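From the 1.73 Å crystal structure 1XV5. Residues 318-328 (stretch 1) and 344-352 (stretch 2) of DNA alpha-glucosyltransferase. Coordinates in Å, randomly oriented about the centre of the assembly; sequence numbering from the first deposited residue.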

# COMPACT_ATOMS: atom_id res chain seq x y z
N THR A 318 -6.22 -2.14 16.74
CA THR A 318 -6.19 -0.80 17.33
C THR A 318 -7.42 -0.12 16.75
O THR A 318 -8.10 -0.69 15.91
CB THR A 318 -4.92 0.00 16.94
OG1 THR A 318 -4.92 1.25 17.64
CG2 THR A 318 -4.90 0.27 15.44
N ILE A 319 -7.73 1.09 17.22
CA ILE A 319 -8.87 1.81 16.66
C ILE A 319 -8.35 2.61 15.47
O ILE A 319 -7.44 3.43 15.62
CB ILE A 319 -9.48 2.80 17.68
CG1 ILE A 319 -10.24 2.02 18.76
CG2 ILE A 319 -10.40 3.78 16.97
CD1 ILE A 319 -11.44 1.25 18.23
N PRO A 320 -8.89 2.36 14.27
CA PRO A 320 -8.42 3.09 13.09
C PRO A 320 -8.93 4.52 13.02
O PRO A 320 -10.12 4.79 13.19
CB PRO A 320 -8.96 2.26 11.92
CG PRO A 320 -9.20 0.91 12.50
CD PRO A 320 -9.74 1.23 13.88
N VAL A 321 -8.01 5.45 12.76
CA VAL A 321 -8.37 6.85 12.60
C VAL A 321 -7.94 7.16 11.17
O VAL A 321 -6.75 7.23 10.88
CB VAL A 321 -7.63 7.75 13.60
CG1 VAL A 321 -8.00 9.21 13.37
CG2 VAL A 321 -7.98 7.33 15.04
N PHE A 322 -8.92 7.32 10.28
CA PHE A 322 -8.67 7.60 8.86
C PHE A 322 -9.10 9.01 8.45
O PHE A 322 -9.92 9.64 9.11
CB PHE A 322 -9.45 6.62 7.96
CG PHE A 322 -9.06 5.17 8.09
CD1 PHE A 322 -7.90 4.78 8.74
CD2 PHE A 322 -9.87 4.19 7.51
CE1 PHE A 322 -7.54 3.42 8.81
CE2 PHE A 322 -9.52 2.84 7.58
CZ PHE A 322 -8.35 2.45 8.23
N TRP A 323 -8.55 9.48 7.33
CA TRP A 323 -8.88 10.80 6.79
C TRP A 323 -10.33 10.77 6.29
O TRP A 323 -10.68 9.96 5.43
CB TRP A 323 -7.93 11.14 5.65
CG TRP A 323 -8.06 12.54 5.12
CD1 TRP A 323 -8.62 12.93 3.94
CD2 TRP A 323 -7.61 13.74 5.76
NE1 TRP A 323 -8.54 14.29 3.80
CE2 TRP A 323 -7.92 14.82 4.90
CE3 TRP A 323 -6.96 14.01 6.98
CZ2 TRP A 323 -7.62 16.15 5.22
CZ3 TRP A 323 -6.66 15.33 7.29
CH2 TRP A 323 -6.99 16.38 6.41
N LYS A 324 -11.16 11.65 6.84
CA LYS A 324 -12.57 11.71 6.46
C LYS A 324 -12.88 11.72 4.96
O LYS A 324 -13.64 10.88 4.48
CB LYS A 324 -13.23 12.92 7.12
CG LYS A 324 -14.74 12.99 6.92
CD LYS A 324 -15.33 14.24 7.57
CE LYS A 324 -16.85 14.25 7.48
NZ LYS A 324 -17.44 15.49 8.04
N SER A 325 -12.30 12.67 4.23
CA SER A 325 -12.58 12.76 2.80
C SER A 325 -12.22 11.49 2.04
O SER A 325 -12.84 11.19 1.02
CB SER A 325 -11.85 13.96 2.17
OG SER A 325 -10.47 13.70 1.99
N THR A 326 -11.23 10.75 2.52
CA THR A 326 -10.86 9.51 1.85
C THR A 326 -11.99 8.49 2.02
O THR A 326 -12.35 7.77 1.08
CB THR A 326 -9.54 8.95 2.41
OG1 THR A 326 -8.46 9.83 2.04
CG2 THR A 326 -9.25 7.56 1.86
N GLY A 327 -12.57 8.46 3.22
CA GLY A 327 -13.67 7.54 3.46
C GLY A 327 -14.88 7.94 2.63
O GLY A 327 -15.64 7.09 2.17
N GLU A 328 -15.07 9.25 2.45
CA GLU A 328 -16.19 9.75 1.66
C GLU A 328 -16.01 9.47 0.17
O GLU A 328 -16.99 9.25 -0.55
CB GLU A 328 -16.33 11.27 1.86
CG GLU A 328 -16.84 11.67 3.23
CD GLU A 328 -16.82 13.17 3.46
OE1 GLU A 328 -17.46 13.63 4.42
OE2 GLU A 328 -16.16 13.89 2.67
N SER A 344 -18.90 1.62 11.19
CA SER A 344 -17.74 0.75 11.10
C SER A 344 -16.77 0.75 12.27
O SER A 344 -15.88 -0.10 12.33
CB SER A 344 -16.96 1.12 9.84
OG SER A 344 -16.47 2.45 9.96
N GLY A 345 -16.90 1.70 13.19
CA GLY A 345 -15.99 1.75 14.32
C GLY A 345 -14.79 2.62 13.99
O GLY A 345 -14.01 2.97 14.87
N ILE A 346 -14.64 2.96 12.71
CA ILE A 346 -13.53 3.80 12.27
C ILE A 346 -13.79 5.25 12.68
O ILE A 346 -14.91 5.74 12.57
CB ILE A 346 -13.38 3.75 10.73
CG1 ILE A 346 -12.95 2.35 10.29
CG2 ILE A 346 -12.37 4.81 10.28
CD1 ILE A 346 -13.12 2.09 8.80
N ILE A 347 -12.75 5.92 13.17
CA ILE A 347 -12.88 7.32 13.54
C ILE A 347 -12.43 8.12 12.33
O ILE A 347 -11.28 8.00 11.90
CB ILE A 347 -12.00 7.66 14.76
CG1 ILE A 347 -12.52 6.91 15.99
CG2 ILE A 347 -11.98 9.17 14.99
CD1 ILE A 347 -11.72 7.14 17.26
N TRP A 348 -13.34 8.91 11.76
CA TRP A 348 -12.99 9.70 10.59
C TRP A 348 -12.45 11.07 10.94
O TRP A 348 -13.20 12.00 11.26
CB TRP A 348 -14.21 9.81 9.65
CG TRP A 348 -14.70 8.47 9.17
CD1 TRP A 348 -15.79 7.78 9.62
CD2 TRP A 348 -14.07 7.63 8.19
NE1 TRP A 348 -15.88 6.57 8.97
CE2 TRP A 348 -14.84 6.45 8.09
CE3 TRP A 348 -12.94 7.77 7.38
CZ2 TRP A 348 -14.51 5.41 7.21
CZ3 TRP A 348 -12.61 6.73 6.51
CH2 TRP A 348 -13.40 5.57 6.43
N PHE A 349 -11.12 11.17 10.90
CA PHE A 349 -10.39 12.39 11.21
C PHE A 349 -10.92 13.55 10.37
O PHE A 349 -10.87 13.50 9.15
CB PHE A 349 -8.91 12.16 10.93
CG PHE A 349 -8.01 13.27 11.39
CD1 PHE A 349 -7.89 14.44 10.64
CD2 PHE A 349 -7.28 13.14 12.56
CE1 PHE A 349 -7.03 15.46 11.06
CE2 PHE A 349 -6.42 14.15 12.99
CZ PHE A 349 -6.30 15.32 12.23
N ASP A 350 -11.41 14.59 11.04
CA ASP A 350 -11.96 15.75 10.35
C ASP A 350 -11.09 16.98 10.61
O ASP A 350 -11.11 17.54 11.70
CB ASP A 350 -13.38 16.02 10.85
CG ASP A 350 -14.12 17.04 10.00
OD1 ASP A 350 -13.45 17.81 9.29
OD2 ASP A 350 -15.36 17.07 10.07
N GLU A 351 -10.34 17.40 9.59
CA GLU A 351 -9.46 18.55 9.75
C GLU A 351 -10.24 19.83 10.07
O GLU A 351 -9.68 20.78 10.62
CB GLU A 351 -8.63 18.77 8.48
CG GLU A 351 -9.38 19.43 7.34
CD GLU A 351 -8.48 19.74 6.16
OE1 GLU A 351 -7.34 20.21 6.39
OE2 GLU A 351 -8.91 19.53 5.01
N ASN A 352 -11.52 19.85 9.73
CA ASN A 352 -12.36 21.02 9.99
C ASN A 352 -13.04 20.96 11.35
O ASN A 352 -13.72 21.91 11.76
CB ASN A 352 -13.41 21.16 8.89
CG ASN A 352 -12.81 21.65 7.58
OD1 ASN A 352 -13.37 21.43 6.51
ND2 ASN A 352 -11.67 22.33 7.66

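Two parallel strands, 319-323 and 347-349, lie side by side in one sheet, their axes 4.4 Å apart at closest approach and their N-to-C directions 35° apart, and together the two stretches bury 762 Å², both sides summed. The register pairs Val321 with Ile347, Phe322 with Trp348 and Trp323 with Phe349.

Four backbone hydrogen bonds fix this register. Ile347 N donates to Pro320 O (2.9 Å, nearly linear at 169°), Phe322 N to Ile347 O (2.9 Å), Phe349 N to Phe322 O (2.6 Å) and Lys324 N to Phe349 O (3.0 Å). The bonds alternate in direction: Phe322 bonds through both its N and its O to the residues flanking Trp348, as expected of a parallel pair, and Ile347 and Phe349 likewise each use N and O. Two CA-H...O contacts supplement the ladder, Val321 CA to Ile347 O at 3.2 Å and Trp348 CA to Phe322 O at 3.4 Å. The last hydrogen bond of the ladder reaches the first residue of the helix, with Trp323 at the N-cap position just before it.

Apolar side chains pack on both faces of the sheet. On the face of Val321, Trp323, Ile347 and Phe349, Val321 CG2 lies 4.0 Å from Ile347 CB, while Val321 CG1 is 3.9 Å from Phe349 CB. Near the start of the strand, Ile319 CG2 meets Ile347 CD1 at 3.6 Å. On the face of Phe322 and Trp348, Phe322 CD2 approaches Ile346 CG2 at 3.8 Å, and Phe322 CB sits 3.5 Å from Trp348 CZ3.

The aromatic pairs differ in geometry. Phe322 turns its edge toward the face of Trp348 in an offset edge-to-face pair, planes at 68° and centroids of the Phe322 ring and the Trp348 six-membered ring 5.8 Å apart. Trp323 and Phe349 instead meet rim to rim, planes at 20°, with Trp323 CZ3 3.7 Å from Phe349 CD1.

The Trp348 ring also reaches the helix, where its CZ3 lies 3.3 Å from Gly327 CA. Glycine leaves room for this approach: an ideal CB there would stand 2.2 Å from Trp348 CZ3, a clash.

Charge pairing joins the partly exposed side chains of Lys324 and Asp350. The extended lysine, with all four chi angles t, brings NZ to 3.3 Å from Asp350 OD2, a salt bridge whose hydrogen bond is weak. Asp350 OD1 accepts a hydrogen bond from Asn352 N at 2.8 Å, so the carboxylate is also held to its own stretch.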